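Local coordinates for uncharacterized protein (Legionella pneumophila subsp. pneumophila, PDB 5T2X) that is of unknown function but belongs to the DUF5630 family and folds as a single, mostly helical chain without beta strands, at residues 84-89 and 214-219; 91-96 and 128-133; 167-172 and 208-213. All coordinates share one frame; numbering follows the deposited sequence.

Contact 1 of 3, residues 84-89 and 214-219; sequences EEYPPL and ISAINN
One asparagine amide grips both polar backbone atoms of a loop residue, and so joins loop 84-89, between helices 66-76 and 91-111, to helix 211-220 of this all-helical fold. N219 OD1 receives E84 N at 3.0 Å on an in-plane lone pair, while N219 ND2 donates to E84 O at 2.7 Å, so the amide pairs with the loop much as a neighbouring strand would. N218 ND2 also donates to N219 OD1; two donors on one oxygen help fix the rotation of the amide.

The close-packed side is the buried Y86 ring. A216 CB lies over one face, offset toward the rim and 3.5 Å from Y86 CZ, in a CH-pi contact, and N219 ND2 sits at the ring edge. The Y86 side chain reaches this place from the crowded torsion between backbone N and carbonyl carbon (chi1 56°). Its OH is bonded to H168 ND1 and to water 2.

The solvent side is the partly exposed end of the extended E84 side chain, whose carboxylate lies on the N218 amide, the planes 23° apart. Water 1 bridges E85 O and S215 OG. S215 OG in turn donates to E84 OE1 at 2.7 Å, nearly along the C-O axis.

Contact 2 of 3, residues 91-96 and 128-133; sequences VSQLVK and YQHCFY
Q129 is the side chain that carries most of the contact between the first turn and a half of helix 91-111 and the turn 128-131, and no direct hydrogen bond crosses between the two segments. Its CB points at the helix and meets Q93 O at 3.5 Å. From there CG leaves anti to the carbonyl carbon (chi1 -57°) and touches K96 CB at 3.6 Å. A bend at chi2 (-68°) swings the amide alongside the aliphatic part of K96, so that Q129 CD comes to 3.6 Å from K96 CD. The tip then divides its work. Q129 OE1 turns back over the helix backbone, 3.3 Å from Q93 CA, and takes a hydrogen from water 3 at 2.7 Å, whereas Q129 NE2 stays against K96 CD and lies at the edge of the Y128 ring, in its plane.

Water replaces direct bonding at three points. Water 3 also donates to S92 OG and accepts from K96 NZ, beside E61, whose OE2 is hydrogen-bonded to S92 OG. Water 4 donates to both Q93 O and Q129 O, at 2.6 Å to Q93 O, and so links the two backbones. Water 5 joins Q93 NE2 to Y128 O. Q93 NE2 also approaches the edge of the H130 ring, 3.8 Å from H130 CD2, with amide and ring planes nearly perpendicular; Q93 OE1 is held by T90 N.

One face of the H130 ring carries Y128 O over its centre, H130 ND1 bonds Y135 OH, and Y167 stacks on the ring. With its positive phi of 64°, H130 is the C-prime residue of a Schellman motif that closes one helix just before C131, the N-cap, opens helix 132-147.

Contact 3 of 3, residues 167-172 and 208-213; sequences YHWTPG and SEHQYS
W169 has a positive phi of 56°, a backbone conformation rare for a residue other than glycine, and from it sends its indole into an aromatic cluster with H210 and Y212. The cluster lies where the beginnings of helices 169-185 and 211-220 meet in the all-helical fold. Y212 CB stands over one face of the indole, 4.1 Å from the centroid of its six-membered ring, in a CH-pi contact. The phenol ring runs beside the indole and turns its edge to W169 CZ2, which is 3.8 Å from Y212 CD2. W169 CH2 in turn lies over the centre of the H210 ring, the two planes inclined at 31°, and W169 CZ3 comes to 3.9 Å from H210 CG.

H210 is also the N-cap of helix 211-220. Its ND1 accepts Y212 N at 3.0 Å, in the ring plane and fairly straight (155°), while H210 NE2 bonds F273 O. This pattern is consistent with a neutral ring protonated at NE2, locked in rotation by a bond on each nitrogen. F273 meets the indole edge-to-face.

At the root of the indole, W169 CB packs on S213 CB at 3.7 Å. Beside that pair the buried hydroxyls meet: T170 OG1, which is also bonded to A204 O, accepts from S213 OG at 2.9 Å.

The three contacts form one continuous region, with contacts 1 and 3 sharing helix 211-220 and their centres only about 7 Å apart. Contact 2 lies about 11 Å from contact 1 and about 16 Å from contact 3, centre to centre. H168 connects all three: besides its Y86 bond, H168 NE2 lies 2.7 Å from H130 O, a probable hydrogen bond, so the imidazole spans loop 84-89 and turn 128-131. P87 O and W169 NE1, 3.1 Å apart, join contacts 1 and 3 a second time. Contacts 1 and 2 meet through a probable hydrogen bond between Y133 OH and N219 O, at 2.4 Å. No active site or ligand is known here.

Contact 1 of 3, residues 84-89 and 214-219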
loop_
_atom_site.group_PDB
_atom_site.type_symbol
_atom_site.label_atom_id
_atom_site.label_comp_id
_atom_site.label_asym_id
_atom_site.label_seq_id
_atom_site.Cartn_x
_atom_site.Cartn_y
_atom_site.Cartn_z
ATOM N N GLU A 84 -2.752 12.243 1.136
ATOM C CA GLU A 84 -3.953 12.436 0.341
ATOM C C GLU A 84 -4.738 11.133 0.282
ATOM O O GLU A 84 -4.165 10.041 0.333
ATOM C CB GLU A 84 -3.613 12.915 -1.077
ATOM C CG GLU A 84 -2.792 14.197 -1.116
ATOM C CD GLU A 84 -2.519 14.678 -2.529
ATOM O OE1 GLU A 84 -3.159 14.163 -3.471
ATOM O OE2 GLU A 84 -1.662 15.571 -2.698
ATOM N N GLU A 85 -6.056 11.257 0.178
ATOM C CA GLU A 85 -6.944 10.109 0.110
ATOM C C GLU A 85 -7.267 9.779 -1.341
ATOM O O GLU A 85 -7.352 10.667 -2.194
ATOM C CB GLU A 85 -8.238 10.373 0.882
ATOM C CG GLU A 85 -8.027 10.911 2.287
ATOM C CD GLU A 85 -9.330 11.279 2.969
ATOM O OE1 GLU A 85 -10.332 10.562 2.766
ATOM O OE2 GLU A 85 -9.353 12.291 3.701
ATOM N N TYR A 86 -7.447 8.483 -1.613
ATOM C CA TYR A 86 -7.839 8.034 -2.941
ATOM C C TYR A 86 -8.395 6.625 -2.840
ATOM O O TYR A 86 -7.842 5.809 -2.090
ATOM C CB TYR A 86 -6.664 8.073 -3.925
ATOM C CG TYR A 86 -5.448 7.278 -3.497
ATOM C CD1 TYR A 86 -5.276 5.960 -3.904
ATOM C CD2 TYR A 86 -4.465 7.850 -2.700
ATOM C CE1 TYR A 86 -4.166 5.232 -3.519
ATOM C CE2 TYR A 86 -3.352 7.130 -2.310
ATOM C CZ TYR A 86 -3.206 5.823 -2.724
ATOM O OH TYR A 86 -2.098 5.104 -2.339
ATOM N N PRO A 87 -9.471 6.308 -3.554
ATOM C CA PRO A 87 -10.024 4.949 -3.515
ATOM C C PRO A 87 -9.081 3.965 -4.187
ATOM O O PRO A 87 -8.135 4.376 -4.875
ATOM C CB PRO A 87 -11.344 5.090 -4.291
ATOM C CG PRO A 87 -11.130 6.248 -5.182
ATOM C CD PRO A 87 -10.253 7.200 -4.424
ATOM N N PRO A 88 -9.306 2.648 -4.026
ATOM C CA PRO A 88 -10.418 1.979 -3.333
ATOM C C PRO A 88 -10.290 1.904 -1.808
ATOM O O PRO A 88 -11.219 1.429 -1.154
ATOM C CB PRO A 88 -10.394 0.574 -3.935
ATOM C CG PRO A 88 -8.964 0.345 -4.257
ATOM C CD PRO A 88 -8.416 1.679 -4.689
ATOM N N LEU A 89 -9.173 2.363 -1.250
ATOM C CA LEU A 89 -8.970 2.279 0.190
ATOM C C LEU A 89 -9.775 3.348 0.918
ATOM O O LEU A 89 -9.916 4.477 0.440
ATOM C CB LEU A 89 -7.487 2.422 0.536
ATOM C CG LEU A 89 -6.581 1.245 0.167
ATOM C CD1 LEU A 89 -5.191 1.437 0.756
ATOM C CD2 LEU A 89 -7.188 -0.069 0.633
ATOM N N ILE A 214 -2.355 10.353 -9.086
ATOM C CA ILE A 214 -1.509 11.471 -8.677
ATOM C C ILE A 214 -1.409 11.529 -7.158
ATOM O O ILE A 214 -0.342 11.811 -6.599
ATOM C CB ILE A 214 -2.047 12.792 -9.261
ATOM C CG1 ILE A 214 -1.924 12.795 -10.785
ATOM C CG2 ILE A 214 -1.309 13.984 -8.671
ATOM C CD1 ILE A 214 -0.496 12.796 -11.279
ATOM N N SER A 215 -2.518 11.257 -6.467
ATOM C CA SER A 215 -2.487 11.222 -5.009
ATOM C C SER A 215 -1.668 10.040 -4.506
ATOM O O SER A 215 -0.971 10.148 -3.489
ATOM C CB SER A 215 -3.912 11.168 -4.458
ATOM O OG SER A 215 -4.632 12.342 -4.797
ATOM N N ALA A 216 -1.735 8.904 -5.206
ATOM C CA ALA A 216 -0.934 7.750 -4.816
ATOM C C ALA A 216 0.553 8.037 -4.971
ATOM O O ALA A 216 1.362 7.628 -4.131
ATOM C CB ALA A 216 -1.337 6.527 -5.639
ATOM N N ILE A 217 0.930 8.742 -6.041
ATOM C CA ILE A 217 2.329 9.123 -6.224
ATOM C C ILE A 217 2.767 10.070 -5.116
ATOM O O ILE A 217 3.913 10.020 -4.649
ATOM C CB ILE A 217 2.534 9.744 -7.620
ATOM C CG1 ILE A 217 2.192 8.728 -8.711
ATOM C CG2 ILE A 217 3.965 10.238 -7.783
ATOM C CD1 ILE A 217 2.249 9.295 -10.113
ATOM N N ASN A 218 1.860 10.942 -4.670
ATOM C CA ASN A 218 2.171 11.840 -3.563
ATOM C C ASN A 218 2.462 11.059 -2.287
ATOM O O ASN A 218 3.480 11.289 -1.621
ATOM C CB ASN A 218 1.015 12.819 -3.350
ATOM C CG ASN A 218 1.186 13.661 -2.104
ATOM O OD1 ASN A 218 1.851 14.696 -2.126
ATOM N ND2 ASN A 218 0.581 13.222 -1.006
ATOM N N ASN A 219 1.583 10.117 -1.934
ATOM C CA ASN A 219 1.754 9.368 -0.693
ATOM C C ASN A 219 2.948 8.426 -0.763
ATOM O O ASN A 219 3.729 8.333 0.192
ATOM C CB ASN A 219 0.483 8.580 -0.373
ATOM C CG ASN A 219 -0.696 9.475 -0.060
ATOM O OD1 ASN A 219 -0.652 10.682 -0.287
ATOM N ND2 ASN A 219 -1.764 8.882 0.462
HETATM O O HOH W 1 -7.330 11.594 -4.979
HETATM O O HOH W 2 -1.419 5.903 0.327
#

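Contact 2 of 3, residues 91-96 and 128-133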
loop_
_atom_site.group_PDB
_atom_site.type_symbol
_atom_site.label_atom_id
_atom_site.label_comp_id
_atom_site.label_asym_id
_atom_site.label_seq_id
_atom_site.Cartn_x
_atom_site.Cartn_y
_atom_site.Cartn_z
ATOM N N VAL A 91 -10.579 5.765 4.432
ATOM C CA VAL A 91 -9.720 6.631 5.233
ATOM C C VAL A 91 -9.217 5.903 6.477
ATOM O O VAL A 91 -8.114 6.185 6.963
ATOM C CB VAL A 91 -10.459 7.937 5.587
ATOM C CG1 VAL A 91 -11.664 7.657 6.474
ATOM C CG2 VAL A 91 -9.511 8.932 6.249
ATOM N N SER A 92 -9.994 4.954 7.007
ATOM C CA SER A 92 -9.530 4.204 8.170
ATOM C C SER A 92 -8.418 3.237 7.786
ATOM O O SER A 92 -7.440 3.079 8.528
ATOM C CB SER A 92 -10.690 3.451 8.821
ATOM O OG SER A 92 -11.079 2.335 8.042
ATOM N N GLN A 93 -8.550 2.583 6.630
ATOM C CA GLN A 93 -7.472 1.738 6.131
ATOM C C GLN A 93 -6.204 2.548 5.902
ATOM O O GLN A 93 -5.094 2.067 6.158
ATOM C CB GLN A 93 -7.905 1.046 4.840
ATOM C CG GLN A 93 -9.030 0.046 5.028
ATOM C CD GLN A 93 -9.486 -0.562 3.721
ATOM O OE1 GLN A 93 -9.717 0.146 2.741
ATOM N NE2 GLN A 93 -9.612 -1.883 3.695
ATOM N N LEU A 94 -6.350 3.787 5.426
ATOM C CA LEU A 94 -5.185 4.636 5.217
ATOM C C LEU A 94 -4.523 5.002 6.540
ATOM O O LEU A 94 -3.294 4.939 6.663
ATOM C CB LEU A 94 -5.589 5.894 4.449
ATOM C CG LEU A 94 -4.484 6.916 4.181
ATOM C CD1 LEU A 94 -3.364 6.299 3.358
ATOM C CD2 LEU A 94 -5.052 8.143 3.486
ATOM N N VAL A 95 -5.321 5.372 7.543
ATOM C CA VAL A 95 -4.765 5.801 8.824
ATOM C C VAL A 95 -4.169 4.616 9.575
ATOM O O VAL A 95 -3.055 4.696 10.107
ATOM C CB VAL A 95 -5.837 6.520 9.660
ATOM C CG1 VAL A 95 -5.325 6.784 11.065
ATOM C CG2 VAL A 95 -6.241 7.822 8.989
ATOM N N LYS A 96 -4.903 3.502 9.638
ATOM C CA LYS A 96 -4.376 2.316 10.309
ATOM C C LYS A 96 -3.117 1.811 9.620
ATOM O O LYS A 96 -2.158 1.401 10.285
ATOM C CB LYS A 96 -5.434 1.214 10.352
ATOM C CG LYS A 96 -6.646 1.521 11.210
ATOM C CD LYS A 96 -7.648 0.384 11.117
ATOM C CE LYS A 96 -8.937 0.704 11.849
ATOM N NZ LYS A 96 -9.947 -0.372 11.647
ATOM N N TYR A 128 -2.380 -5.721 6.162
ATOM C CA TYR A 128 -3.786 -6.094 6.265
ATOM C C TYR A 128 -4.694 -4.912 5.954
ATOM O O TYR A 128 -5.799 -5.096 5.431
ATOM C CB TYR A 128 -4.080 -6.646 7.660
ATOM C CG TYR A 128 -5.486 -7.178 7.835
ATOM C CD1 TYR A 128 -5.798 -8.491 7.509
ATOM C CD2 TYR A 128 -6.499 -6.367 8.333
ATOM C CE1 TYR A 128 -7.081 -8.981 7.669
ATOM C CE2 TYR A 128 -7.783 -6.849 8.496
ATOM C CZ TYR A 128 -8.068 -8.156 8.163
ATOM O OH TYR A 128 -9.346 -8.639 8.324
ATOM N N GLN A 129 -4.248 -3.697 6.266
ATOM C CA GLN A 129 -4.925 -2.475 5.859
ATOM C C GLN A 129 -4.508 -2.018 4.466
ATOM O O GLN A 129 -4.887 -0.919 4.046
ATOM C CB GLN A 129 -4.657 -1.365 6.879
ATOM C CG GLN A 129 -5.064 -1.724 8.299
ATOM C CD GLN A 129 -6.568 -1.842 8.465
ATOM O OE1 GLN A 129 -7.334 -1.139 7.806
ATOM N NE2 GLN A 129 -6.998 -2.736 9.348
ATOM N N HIS A 130 -3.720 -2.834 3.758
ATOM C CA HIS A 130 -3.337 -2.586 2.366
ATOM C C HIS A 130 -2.495 -1.319 2.227
ATOM O O HIS A 130 -2.599 -0.589 1.240
ATOM C CB HIS A 130 -4.565 -2.531 1.458
ATOM C CG HIS A 130 -5.472 -3.712 1.606
ATOM N ND1 HIS A 130 -5.067 -4.999 1.326
ATOM C CD2 HIS A 130 -6.760 -3.802 2.012
ATOM C CE1 HIS A 130 -6.068 -5.832 1.551
ATOM N NE2 HIS A 130 -7.107 -5.131 1.969
ATOM N N CYS A 131 -1.644 -1.065 3.217
ATOM C CA CYS A 131 -0.746 0.080 3.155
ATOM C C CYS A 131 0.357 -0.171 2.135
ATOM O O CYS A 131 0.986 -1.235 2.135
ATOM C CB CYS A 131 -0.144 0.353 4.532
ATOM S SG CYS A 131 1.017 1.733 4.580
ATOM N N PHE A 132 0.591 0.812 1.259
ATOM C CA PHE A 132 1.614 0.655 0.229
ATOM C C PHE A 132 3.000 0.508 0.842
ATOM O O PHE A 132 3.827 -0.263 0.341
ATOM C CB PHE A 132 1.587 1.842 -0.736
ATOM C CG PHE A 132 2.720 1.839 -1.728
ATOM C CD1 PHE A 132 2.625 1.118 -2.906
ATOM C CD2 PHE A 132 3.884 2.552 -1.477
ATOM C CE1 PHE A 132 3.666 1.108 -3.818
ATOM C CE2 PHE A 132 4.928 2.543 -2.381
ATOM C CZ PHE A 132 4.818 1.823 -3.555
ATOM N N TYR A 133 3.279 1.255 1.913
ATOM C CA TYR A 133 4.579 1.156 2.567
ATOM C C TYR A 133 4.833 -0.258 3.069
ATOM O O TYR A 133 5.958 -0.764 2.985
ATOM C CB TYR A 133 4.663 2.154 3.724
ATOM C CG TYR A 133 4.317 3.579 3.357
ATOM C CD1 TYR A 133 4.791 4.154 2.185
ATOM C CD2 TYR A 133 3.510 4.350 4.184
ATOM C CE1 TYR A 133 4.474 5.458 1.851
ATOM C CE2 TYR A 133 3.187 5.651 3.858
ATOM C CZ TYR A 133 3.671 6.201 2.691
ATOM O OH TYR A 133 3.348 7.499 2.368
HETATM O O HOH W 3 -9.720 -0.252 8.552
HETATM O O HOH W 4 -3.727 1.578 4.007
HETATM O O HOH W 5 -8.714 -4.062 5.654
#

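Contact 3 of 3, residues 167-172 and 208-213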
loop_
_atom_site.group_PDB
_atom_site.type_symbol
_atom_site.label_atom_id
_atom_site.label_comp_id
_atom_site.label_asym_id
_atom_site.label_seq_id
_atom_site.Cartn_x
_atom_site.Cartn_y
_atom_site.Cartn_z
ATOM N N TYR A 167 -4.498 -1.474 -5.139
ATOM C CA TYR A 167 -4.935 -0.327 -4.359
ATOM C C TYR A 167 -4.135 0.948 -4.583
ATOM O O TYR A 167 -4.589 2.009 -4.141
ATOM C CB TYR A 167 -4.895 -0.657 -2.857
ATOM C CG TYR A 167 -5.579 -1.953 -2.476
ATOM C CD1 TYR A 167 -6.960 -2.021 -2.341
ATOM C CD2 TYR A 167 -4.842 -3.104 -2.233
ATOM C CE1 TYR A 167 -7.587 -3.204 -1.986
ATOM C CE2 TYR A 167 -5.460 -4.292 -1.878
ATOM C CZ TYR A 167 -6.832 -4.335 -1.756
ATOM O OH TYR A 167 -7.452 -5.512 -1.402
ATOM N N HIS A 168 -2.977 0.897 -5.248
ATOM C CA HIS A 168 -2.082 2.049 -5.232
ATOM C C HIS A 168 -1.646 2.502 -6.621
ATOM O O HIS A 168 -0.607 3.157 -6.748
ATOM C CB HIS A 168 -0.871 1.757 -4.346
ATOM C CG HIS A 168 -1.239 1.477 -2.923
ATOM N ND1 HIS A 168 -1.715 2.453 -2.074
ATOM C CD2 HIS A 168 -1.237 0.325 -2.209
ATOM C CE1 HIS A 168 -1.974 1.919 -0.894
ATOM N NE2 HIS A 168 -1.692 0.630 -0.949
ATOM N N TRP A 169 -2.416 2.174 -7.658
ATOM C CA TRP A 169 -2.363 2.855 -8.962
ATOM C C TRP A 169 -0.942 2.802 -9.522
ATOM O O TRP A 169 -0.363 1.706 -9.605
ATOM C CB TRP A 169 -2.938 4.255 -8.779
ATOM C CG TRP A 169 -4.405 4.275 -8.489
ATOM C CD1 TRP A 169 -5.004 4.081 -7.279
ATOM C CD2 TRP A 169 -5.460 4.507 -9.428
ATOM N NE1 TRP A 169 -6.369 4.174 -7.407
ATOM C CE2 TRP A 169 -6.675 4.436 -8.717
ATOM C CE3 TRP A 169 -5.496 4.768 -10.801
ATOM C CZ2 TRP A 169 -7.911 4.617 -9.333
ATOM C CZ3 TRP A 169 -6.725 4.946 -11.411
ATOM C CH2 TRP A 169 -7.915 4.869 -10.677
ATOM N N THR A 170 -0.347 3.938 -9.909
ATOM C CA THR A 170 0.954 3.906 -10.579
ATOM C C THR A 170 2.077 3.434 -9.663
ATOM O O THR A 170 2.863 2.570 -10.088
ATOM C CB THR A 170 1.253 5.280 -11.191
ATOM O OG1 THR A 170 0.395 5.502 -12.316
ATOM C CG2 THR A 170 2.708 5.376 -11.630
ATOM N N PRO A 171 2.232 3.943 -8.432
ATOM C CA PRO A 171 3.297 3.403 -7.569
ATOM C C PRO A 171 3.156 1.917 -7.295
ATOM O O PRO A 171 4.171 1.236 -7.098
ATOM C CB PRO A 171 3.159 4.231 -6.285
ATOM C CG PRO A 171 2.550 5.503 -6.731
ATOM C CD PRO A 171 1.586 5.116 -7.810
ATOM N N GLY A 172 1.930 1.392 -7.278
ATOM C CA GLY A 172 1.755 -0.042 -7.113
ATOM C C GLY A 172 2.290 -0.828 -8.295
ATOM O O GLY A 172 3.022 -1.808 -8.126
ATOM N N SER A 208 -0.737 7.128 -14.837
ATOM C CA SER A 208 -0.052 8.227 -14.165
ATOM C C SER A 208 -0.771 9.565 -14.295
ATOM O O SER A 208 -0.409 10.508 -13.583
ATOM C CB SER A 208 1.373 8.355 -14.707
ATOM O OG SER A 208 1.367 8.582 -16.105
ATOM N N GLU A 209 -1.769 9.676 -15.172
ATOM C CA GLU A 209 -2.473 10.937 -15.363
ATOM C C GLU A 209 -3.721 11.068 -14.502
ATOM O O GLU A 209 -4.212 12.187 -14.315
ATOM C CB GLU A 209 -2.864 11.112 -16.835
ATOM C CG GLU A 209 -1.699 11.083 -17.818
ATOM C CD GLU A 209 -0.981 12.417 -17.936
ATOM O OE1 GLU A 209 -0.928 13.168 -16.939
ATOM O OE2 GLU A 209 -0.469 12.718 -19.035
ATOM N N HIS A 210 -4.245 9.963 -13.979
ATOM C CA HIS A 210 -5.490 10.008 -13.226
ATOM C C HIS A 210 -5.296 10.730 -11.896
ATOM O O HIS A 210 -4.223 10.688 -11.290
ATOM C CB HIS A 210 -6.014 8.592 -12.985
ATOM C CG HIS A 210 -7.459 8.539 -12.596
ATOM N ND1 HIS A 210 -7.907 8.895 -11.342
ATOM C CD2 HIS A 210 -8.556 8.162 -13.294
ATOM C CE1 HIS A 210 -9.218 8.746 -11.287
ATOM N NE2 HIS A 210 -9.637 8.301 -12.458
ATOM N N GLN A 211 -6.360 11.401 -11.446
ATOM C CA GLN A 211 -6.290 12.171 -10.208
ATOM C C GLN A 211 -5.976 11.279 -9.013
ATOM O O GLN A 211 -5.157 11.638 -8.159
ATOM C CB GLN A 211 -7.604 12.921 -9.985
ATOM C CG GLN A 211 -7.726 13.560 -8.611
ATOM C CD GLN A 211 -9.131 14.048 -8.318
ATOM O OE1 GLN A 211 -9.950 14.199 -9.223
ATOM N NE2 GLN A 211 -9.419 14.291 -7.043
ATOM N N TYR A 212 -6.622 10.113 -8.936
ATOM C CA TYR A 212 -6.371 9.203 -7.822
ATOM C C TYR A 212 -4.942 8.678 -7.849
ATOM O O TYR A 212 -4.332 8.470 -6.793
ATOM C CB TYR A 212 -7.372 8.048 -7.856
ATOM C CG TYR A 212 -8.811 8.477 -7.679
ATOM C CD1 TYR A 212 -9.130 9.642 -6.992
ATOM C CD2 TYR A 212 -9.850 7.719 -8.199
ATOM C CE1 TYR A 212 -10.445 10.038 -6.829
ATOM C CE2 TYR A 212 -11.168 8.107 -8.044
ATOM C CZ TYR A 212 -11.459 9.265 -7.356
ATOM O OH TYR A 212 -12.770 9.652 -7.197
ATOM N N SER A 213 -4.388 8.462 -9.043
ATOM C CA SER A 213 -3.009 7.997 -9.140
ATOM C C SER A 213 -2.020 9.097 -8.783
ATOM O O SER A 213 -0.951 8.809 -8.234
ATOM C CB SER A 213 -2.733 7.465 -10.545
ATOM O OG SER A 213 -1.390 7.034 -10.674
#